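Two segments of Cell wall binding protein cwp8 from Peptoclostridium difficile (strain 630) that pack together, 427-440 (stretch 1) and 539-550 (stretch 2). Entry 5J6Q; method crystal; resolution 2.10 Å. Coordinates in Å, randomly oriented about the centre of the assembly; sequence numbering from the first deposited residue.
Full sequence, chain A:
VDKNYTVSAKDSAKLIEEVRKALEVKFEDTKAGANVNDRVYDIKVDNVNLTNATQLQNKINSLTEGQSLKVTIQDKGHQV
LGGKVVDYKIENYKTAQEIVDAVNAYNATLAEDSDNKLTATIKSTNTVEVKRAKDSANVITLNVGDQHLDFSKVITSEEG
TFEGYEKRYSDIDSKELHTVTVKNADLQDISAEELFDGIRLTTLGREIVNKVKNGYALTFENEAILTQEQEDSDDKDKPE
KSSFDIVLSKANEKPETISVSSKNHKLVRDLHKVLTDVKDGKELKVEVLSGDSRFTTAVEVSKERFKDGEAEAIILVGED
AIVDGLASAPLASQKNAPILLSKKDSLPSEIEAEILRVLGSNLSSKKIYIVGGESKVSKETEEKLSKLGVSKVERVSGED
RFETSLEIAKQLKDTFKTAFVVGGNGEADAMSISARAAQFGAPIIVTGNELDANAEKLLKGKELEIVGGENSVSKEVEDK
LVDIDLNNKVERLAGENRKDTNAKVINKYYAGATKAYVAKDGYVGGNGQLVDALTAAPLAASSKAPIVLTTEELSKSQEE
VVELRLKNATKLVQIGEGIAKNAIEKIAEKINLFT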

ATOM      1  N   GLU A 427     -27.481  -0.202 -24.265  1.00 46.75           N
ATOM      2  CA  GLU A 427     -26.404   0.542 -23.558  1.00 50.62           C
ATOM      3  C   GLU A 427     -25.107  -0.276 -23.240  1.00 47.09           C
ATOM      4  O   GLU A 427     -24.044   0.283 -23.272  1.00 46.79           O
ATOM      5  CB  GLU A 427     -26.927   1.172 -22.283  1.00 53.50           C
ATOM      6  CG  GLU A 427     -27.348   0.189 -21.223  1.00 61.21           C
ATOM      7  CD  GLU A 427     -28.797   0.379 -20.825  1.00 81.56           C
ATOM      8  OE1 GLU A 427     -29.319   1.500 -21.022  1.00 87.86           O
ATOM      9  OE2 GLU A 427     -29.415  -0.599 -20.329  1.00 89.02           O
ATOM     10  N   ALA A 428     -25.212  -1.538 -22.950  1.00 45.56           N
ATOM     11  CA  ALA A 428     -24.062  -2.336 -22.670  1.00 47.54           C
ATOM     12  C   ALA A 428     -23.183  -2.496 -23.956  1.00 50.74           C
ATOM     13  O   ALA A 428     -22.010  -2.712 -23.749  1.00 47.27           O
ATOM     14  CB  ALA A 428     -24.514  -3.680 -22.212  1.00 45.89           C
ATOM     15  N   ASP A 429     -23.775  -2.437 -25.241  1.00 47.78           N
ATOM     16  CA  ASP A 429     -22.989  -2.508 -26.500  1.00 47.44           C
ATOM     17  C   ASP A 429     -22.472  -1.150 -26.837  1.00 45.71           C
ATOM     18  O   ASP A 429     -21.378  -1.008 -27.415  1.00 44.05           O
ATOM     19  CB  ASP A 429     -23.812  -2.942 -27.742  1.00 37.72           C
ATOM     20  CG  ASP A 429     -24.136  -4.397 -27.763  1.00 55.70           C
ATOM     21  OD1 ASP A 429     -23.443  -5.197 -27.036  1.00 60.91           O
ATOM     22  OD2 ASP A 429     -25.054  -4.771 -28.484  1.00 66.42           O
ATOM     23  N   ALA A 430     -23.295  -0.153 -26.540  1.00 44.07           N
ATOM     24  CA  ALA A 430     -23.019   1.233 -26.861  1.00 41.35           C
ATOM     25  C   ALA A 430     -21.864   1.805 -26.113  1.00 45.38           C
ATOM     26  O   ALA A 430     -21.019   2.418 -26.755  1.00 50.14           O
ATOM     27  CB  ALA A 430     -24.258   2.059 -26.605  1.00 44.71           C
ATOM     28  N   MET A 431     -21.804   1.628 -24.763  1.00 43.93           N
ATOM     29  CA  MET A 431     -20.744   2.097 -23.894  1.00 34.45           C
ATOM     30  C   MET A 431     -19.346   1.809 -24.422  1.00 32.61           C
ATOM     31  O   MET A 431     -18.425   2.500 -24.094  1.00 28.29           O
ATOM     32  CB  MET A 431     -20.858   1.347 -22.608  1.00 36.67           C
ATOM     33  CG  MET A 431     -20.032   1.900 -21.604  1.00 37.08           C
ATOM     34  SD  MET A 431     -20.762   3.489 -21.069  1.00 44.06           S
ATOM     35  CE  MET A 431     -22.386   2.912 -20.590  1.00 46.86           C
ATOM     36  N   SER A 432     -19.213   0.776 -25.184  1.00 27.85           N
ATOM     37  CA  SER A 432     -17.969   0.377 -25.786  1.00 31.65           C
ATOM     38  C   SER A 432     -17.411   1.401 -26.841  1.00 32.99           C
ATOM     39  O   SER A 432     -16.183   1.471 -27.098  1.00 30.74           O
ATOM     40  CB  SER A 432     -18.226  -0.996 -26.403  1.00 37.30           C
ATOM     41  OG  SER A 432     -18.028  -2.048 -25.467  1.00 34.81           O
ATOM     42  N   ILE A 433     -18.302   2.219 -27.416  1.00 34.66           N
ATOM     43  CA  ILE A 433     -17.912   3.208 -28.441  1.00 30.20           C
ATOM     44  C   ILE A 433     -17.887   4.617 -27.871  1.00 31.25           C
ATOM     45  O   ILE A 433     -17.506   5.516 -28.589  1.00 39.18           O
ATOM     46  CB  ILE A 433     -18.951   2.997 -29.614  1.00 37.94           C
ATOM     47  CG1 ILE A 433     -18.377   3.499 -30.946  1.00 44.39           C
ATOM     48  CG2 ILE A 433     -20.266   3.741 -29.298  1.00 35.51           C
ATOM     49  CD1 ILE A 433     -16.966   2.974 -31.305  1.00 44.66           C
ATOM     50  N   SER A 434     -18.267   4.858 -26.564  1.00 34.69           N
ATOM     51  CA  SER A 434     -18.191   6.212 -26.014  1.00 34.06           C
ATOM     52  C   SER A 434     -16.795   6.850 -26.103  1.00 36.87           C
ATOM     53  O   SER A 434     -16.750   7.982 -26.524  1.00 37.27           O
ATOM     54  CB  SER A 434     -18.662   6.221 -24.552  1.00 36.38           C
ATOM     55  OG  SER A 434     -20.077   6.027 -24.561  1.00 36.90           O
ATOM     56  N   ALA A 435     -15.693   6.161 -25.740  1.00 34.34           N
ATOM     57  CA  ALA A 435     -14.395   6.839 -25.781  1.00 41.84           C
ATOM     58  C   ALA A 435     -14.090   7.271 -27.229  1.00 36.26           C
ATOM     59  O   ALA A 435     -13.713   8.374 -27.437  1.00 34.46           O
ATOM     60  CB  ALA A 435     -13.287   5.901 -25.295  1.00 34.67           C
ATOM     61  N   ARG A 436     -14.261   6.347 -28.192  1.00 37.60           N
ATOM     62  CA  ARG A 436     -13.934   6.604 -29.591  1.00 41.50           C
ATOM     63  C   ARG A 436     -14.734   7.773 -30.084  1.00 42.29           C
ATOM     64  O   ARG A 436     -14.134   8.654 -30.735  1.00 40.89           O
ATOM     65  CB  ARG A 436     -14.197   5.337 -30.407  1.00 42.86           C
ATOM     66  CG  ARG A 436     -14.271   5.584 -31.876  1.00 42.89           C
ATOM     67  CD  ARG A 436     -12.840   5.925 -32.330  1.00 44.96           C
ATOM     68  NE  ARG A 436     -12.783   6.192 -33.751  1.00 50.07           N
ATOM     69  CZ  ARG A 436     -11.661   6.108 -34.476  1.00 62.05           C
ATOM     70  NH1 ARG A 436     -11.696   6.375 -35.774  1.00 52.82           N
ATOM     71  NH2 ARG A 436     -10.498   5.758 -33.904  1.00 45.35           N
ATOM     72  N   ALA A 437     -16.053   7.826 -29.743  1.00 36.10           N
ATOM     73  CA  ALA A 437     -16.863   8.931 -30.184  1.00 39.88           C
ATOM     74  C   ALA A 437     -16.433  10.218 -29.511  1.00 43.66           C
ATOM     75  O   ALA A 437     -16.316  11.240 -30.218  1.00 41.85           O
ATOM     76  CB  ALA A 437     -18.308   8.696 -29.898  1.00 35.38           C
ATOM     77  N   ALA A 438     -16.184  10.188 -28.165  1.00 39.93           N
ATOM     78  CA  ALA A 438     -15.751  11.371 -27.456  1.00 39.38           C
ATOM     79  C   ALA A 438     -14.448  11.848 -28.092  1.00 40.32           C
ATOM     80  O   ALA A 438     -14.198  13.033 -28.141  1.00 43.89           O
ATOM     81  CB  ALA A 438     -15.490  11.093 -25.983  1.00 38.55           C
ATOM     82  N   GLN A 439     -13.638  10.924 -28.527  1.00 42.97           N
ATOM     83  CA  GLN A 439     -12.324  11.246 -29.081  1.00 51.13           C
ATOM     84  C   GLN A 439     -12.429  11.921 -30.507  1.00 57.39           C
ATOM     85  O   GLN A 439     -11.420  12.393 -31.014  1.00 61.04           O
ATOM     86  CB  GLN A 439     -11.514   9.962 -29.205  1.00 50.71           C
ATOM     87  CG  GLN A 439     -10.081  10.251 -29.619  1.00 55.32           C
ATOM     88  CD  GLN A 439      -9.288   9.044 -29.986  1.00 54.86           C
ATOM     89  OE1 GLN A 439      -8.409   9.086 -30.878  1.00 58.00           O
ATOM     90  NE2 GLN A 439      -9.515   7.948 -29.329  1.00 52.10           N
ATOM     91  N   PHE A 440     -13.630  11.967 -31.115  1.00 60.42           N
ATOM     92  CA  PHE A 440     -13.729  12.491 -32.468  1.00 63.19           C
ATOM     93  C   PHE A 440     -14.921  13.384 -32.663  1.00 59.93           C
ATOM     94  O   PHE A 440     -15.242  13.621 -33.808  1.00 62.17           O
ATOM     95  CB  PHE A 440     -13.799  11.330 -33.508  1.00 60.33           C
ATOM     96  CG  PHE A 440     -12.482  10.639 -33.757  1.00 66.67           C
ATOM     97  CD1 PHE A 440     -12.073   9.593 -32.964  1.00 70.95           C
ATOM     98  CD2 PHE A 440     -11.638  11.062 -34.767  1.00 80.43           C
ATOM     99  CE1 PHE A 440     -10.853   8.986 -33.169  1.00 71.51           C
ATOM    100  CE2 PHE A 440     -10.413  10.446 -34.969  1.00 87.43           C
ATOM    101  CZ  PHE A 440     -10.030   9.410 -34.164  1.00 79.69           C
TER
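Stretch 2 539-550: LAASSKAPIVLT

Stretch 2 lies on stretch 1 through a small contact of alanines, one leucine and the side chain of Gln-439, with no direct hydrogen bond across it and two waters joining the stretches. The contact buries 453 Å², both sides summed.

Stretch 1 has helical residues at 427-430 and 434-438. Stretch 2 starts as the end of a helix, 539-542, which begins earlier in the chain. Ser-543 is the first residue to leave helical phi/psi. Lys-544 follows with positive phi and psi (45/47). The turn is held by Lys-544 N to Ala-541 O (2.8 Å) and Ala-545 N to Ala-540 O (3.0 Å). From Ala-545 the backbone is extended, and 547-549 form a strand.

The two stretches run in opposite senses along the contact. The start of stretch 2 meets the end of stretch 1: the CA atoms of Ala-541 and Gln-439 are 4.4 Å apart. Further on, the CA atoms of Ile-547 and Ser-432 are 6.8 Å apart. Leu-549 then reaches the region of Ala-428 to Ser-432.

At the helix end the backbones come close, and the side chains that meet there are largely alanine methyls. Ala-541 points toward stretch 1, and Ala-541 CB lies 3.5 Å from Ala-438 CB. Ala-541 CB is also 3.5 Å from Ala-435 O and 3.5 Å from Gln-439 N. These two backbone atoms are already paired with each other, Gln-439 N donating to Ala-435 O at 2.8 Å, so the methyl rests against a satisfied helical bond. Beside it, Ala-540 CB is 3.9 Å from Ala-435 CB. That Ala-435 CB also lies 3.8 Å from Ala-545 O.

The turn sits by the side chain of Gln-439, which is extended (chi1 and chi2 both t). Gln-439 NE2 comes within 3.4 Å of Lys-544 CA, and Gln-439 OE1 lies 3.8 Å from Lys-544 CB. Water 2 accepts from Gln-439 NE2 (3.0 Å) and donates to Ala-545 O (2.9 Å), linking the side chain to the turn's backbone.

Along the strand, side chains alternate. Ile-547 and Leu-549 point toward stretch 1, while Val-548 points away. Water 1 donates to Ser-432 O (2.7 Å) and accepts from Ile-547 N (3.1 Å), bridging the two backbones. Leu-549 makes the direct contacts here. Leu-549 CD1 is 3.5 Å from Ser-432 OG, 4.1 Å from Met-431 CB and 4.1 Å from Ala-428 O. Ser-432 OG is hydrogen-bonded elsewhere in the structure, so its polar need is met despite the apolar neighbour.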

ATOM      1  N   LEU A 539     -12.175  10.636 -20.357  1.00 38.38           N
ATOM      2  CA  LEU A 539     -10.832  10.457 -19.897  1.00 36.10           C
ATOM      3  C   LEU A 539     -10.099   9.484 -20.839  1.00 37.86           C
ATOM      4  O   LEU A 539      -8.973   9.805 -21.334  1.00 33.72           O
ATOM      5  CB  LEU A 539     -10.848  10.012 -18.442  1.00 39.11           C
ATOM      6  CG  LEU A 539      -9.528   9.397 -18.000  1.00 37.84           C
ATOM      7  CD1 LEU A 539      -8.468  10.477 -17.913  1.00 26.00           C
ATOM      8  CD2 LEU A 539      -9.642   8.815 -16.620  1.00 24.03           C
ATOM      9  N   ALA A 540     -10.709   8.329 -21.138  1.00 33.54           N
ATOM     10  CA  ALA A 540     -10.072   7.430 -22.092  1.00 34.84           C
ATOM     11  C   ALA A 540      -9.957   8.153 -23.485  1.00 35.34           C
ATOM     12  O   ALA A 540      -8.948   7.926 -24.148  1.00 33.32           O
ATOM     13  CB  ALA A 540     -10.867   6.178 -22.282  1.00 30.58           C
ATOM     14  N   ALA A 541     -10.974   8.997 -23.901  1.00 32.79           N
ATOM     15  CA  ALA A 541     -10.846   9.734 -25.185  1.00 39.81           C
ATOM     16  C   ALA A 541      -9.572  10.619 -25.148  1.00 40.14           C
ATOM     17  O   ALA A 541      -8.787  10.597 -26.123  1.00 38.85           O
ATOM     18  CB  ALA A 541     -12.047  10.644 -25.410  1.00 35.77           C
ATOM     19  N   SER A 542      -9.359  11.382 -24.046  1.00 40.37           N
ATOM     20  CA  SER A 542      -8.141  12.284 -23.914  1.00 41.46           C
ATOM     21  C   SER A 542      -6.866  11.449 -24.056  1.00 44.37           C
ATOM     22  O   SER A 542      -5.851  11.919 -24.528  1.00 45.50           O
ATOM     23  CB  SER A 542      -8.122  12.980 -22.545  1.00 39.03           C
ATOM     24  OG  SER A 542      -9.159  13.950 -22.493  1.00 39.50           O
ATOM     25  N   SER A 543      -6.894  10.183 -23.642  1.00 45.83           N
ATOM     26  CA  SER A 543      -5.683   9.352 -23.800  1.00 44.45           C
ATOM     27  C   SER A 543      -5.716   8.513 -25.127  1.00 43.26           C
ATOM     28  O   SER A 543      -4.896   7.607 -25.243  1.00 40.57           O
ATOM     29  CB  SER A 543      -5.547   8.367 -22.604  1.00 47.69           C
ATOM     30  OG  SER A 543      -5.505   9.006 -21.332  1.00 50.89           O
ATOM     31  N   LYS A 544      -6.676   8.757 -26.072  1.00 41.41           N
ATOM     32  CA  LYS A 544      -6.814   7.913 -27.307  1.00 41.71           C
ATOM     33  C   LYS A 544      -6.725   6.431 -26.943  1.00 42.97           C
ATOM     34  O   LYS A 544      -6.077   5.639 -27.640  1.00 40.85           O
ATOM     35  CB  LYS A 544      -5.751   8.273 -28.330  1.00 42.26           C
ATOM     36  CG  LYS A 544      -5.562   9.819 -28.406  1.00 51.52           C
ATOM     37  CD  LYS A 544      -4.684  10.245 -29.635  1.00 60.56           C
ATOM     38  CE  LYS A 544      -5.182  11.535 -30.317  1.00 60.77           C
ATOM     39  NZ  LYS A 544      -5.389  12.676 -29.384  1.00 55.65           N
ATOM     40  N   ALA A 545      -7.472   6.024 -25.870  1.00 35.21           N
ATOM     41  CA  ALA A 545      -7.262   4.691 -25.364  1.00 27.44           C
ATOM     42  C   ALA A 545      -8.666   4.052 -25.217  1.00 29.37           C
ATOM     43  O   ALA A 545      -9.654   4.759 -25.101  1.00 29.14           O
ATOM     44  CB  ALA A 545      -6.567   4.822 -23.932  1.00 28.27           C
ATOM     45  N   PRO A 546      -8.749   2.733 -25.281  1.00 30.11           N
ATOM     46  CA  PRO A 546     -10.070   2.079 -25.152  1.00 28.73           C
ATOM     47  C   PRO A 546     -10.480   1.724 -23.624  1.00 29.33           C
ATOM     48  O   PRO A 546      -9.665   1.754 -22.709  1.00 28.46           O
ATOM     49  CB  PRO A 546      -9.850   0.789 -25.915  1.00 25.86           C
ATOM     50  CG  PRO A 546      -8.456   0.382 -25.412  1.00 30.70           C
ATOM     51  CD  PRO A 546      -7.703   1.755 -25.660  1.00 28.79           C
ATOM     52  N   ILE A 547     -11.756   1.363 -23.433  1.00 30.04           N
ATOM     53  CA  ILE A 547     -12.229   0.948 -22.147  1.00 27.70           C
ATOM     54  C   ILE A 547     -12.561  -0.556 -22.346  1.00 27.32           C
ATOM     55  O   ILE A 547     -13.415  -0.885 -23.141  1.00 28.00           O
ATOM     56  CB  ILE A 547     -13.459   1.724 -21.652  1.00 32.66           C
ATOM     57  CG1 ILE A 547     -13.059   3.174 -21.363  1.00 29.38           C
ATOM     58  CG2 ILE A 547     -14.026   0.995 -20.266  1.00 27.54           C
ATOM     59  CD1 ILE A 547     -14.234   4.119 -20.922  1.00 31.69           C
ATOM     60  N   VAL A 548     -11.818  -1.437 -21.714  1.00 24.50           N
ATOM     61  CA  VAL A 548     -12.162  -2.851 -21.798  1.00 25.23           C
ATOM     62  C   VAL A 548     -13.367  -3.019 -20.779  1.00 26.57           C
ATOM     63  O   VAL A 548     -13.229  -2.612 -19.622  1.00 27.53           O
ATOM     64  CB  VAL A 548     -10.911  -3.645 -21.323  1.00 25.70           C
ATOM     65  CG1 VAL A 548     -11.232  -5.173 -21.085  1.00 22.90           C
ATOM     66  CG2 VAL A 548      -9.782  -3.481 -22.388  1.00 27.56           C
ATOM     67  N   LEU A 549     -14.503  -3.602 -21.187  1.00 25.32           N
ATOM     68  CA  LEU A 549     -15.587  -3.749 -20.174  1.00 25.61           C
ATOM     69  C   LEU A 549     -15.579  -5.185 -19.643  1.00 36.26           C
ATOM     70  O   LEU A 549     -15.806  -6.191 -20.378  1.00 31.41           O
ATOM     71  CB  LEU A 549     -16.933  -3.472 -20.810  1.00 26.72           C
ATOM     72  CG  LEU A 549     -17.111  -2.009 -21.235  1.00 32.94           C
ATOM     73  CD1 LEU A 549     -18.411  -1.915 -22.034  1.00 29.05           C
ATOM     74  CD2 LEU A 549     -17.085  -1.018 -20.022  1.00 26.59           C
ATOM     75  N   THR A 550     -15.258  -5.283 -18.325  1.00 34.94           N
ATOM     76  CA  THR A 550     -15.352  -6.586 -17.749  1.00 33.51           C
ATOM     77  C   THR A 550     -15.565  -6.493 -16.218  1.00 34.70           C
ATOM     78  O   THR A 550     -15.073  -5.540 -15.593  1.00 32.77           O
ATOM     79  CB  THR A 550     -14.067  -7.409 -17.994  1.00 35.01           C
ATOM     80  OG1 THR A 550     -14.383  -8.804 -17.752  1.00 35.37           O
ATOM     81  CG2 THR A 550     -12.986  -7.041 -17.054  1.00 27.36           C
TER
HETATM   82  O   HOH W   1     -14.245   1.190 -25.225  1.00 35.00           O
HETATM   83  O   HOH W   2     -10.822   6.556 -26.984  1.00 28.13           O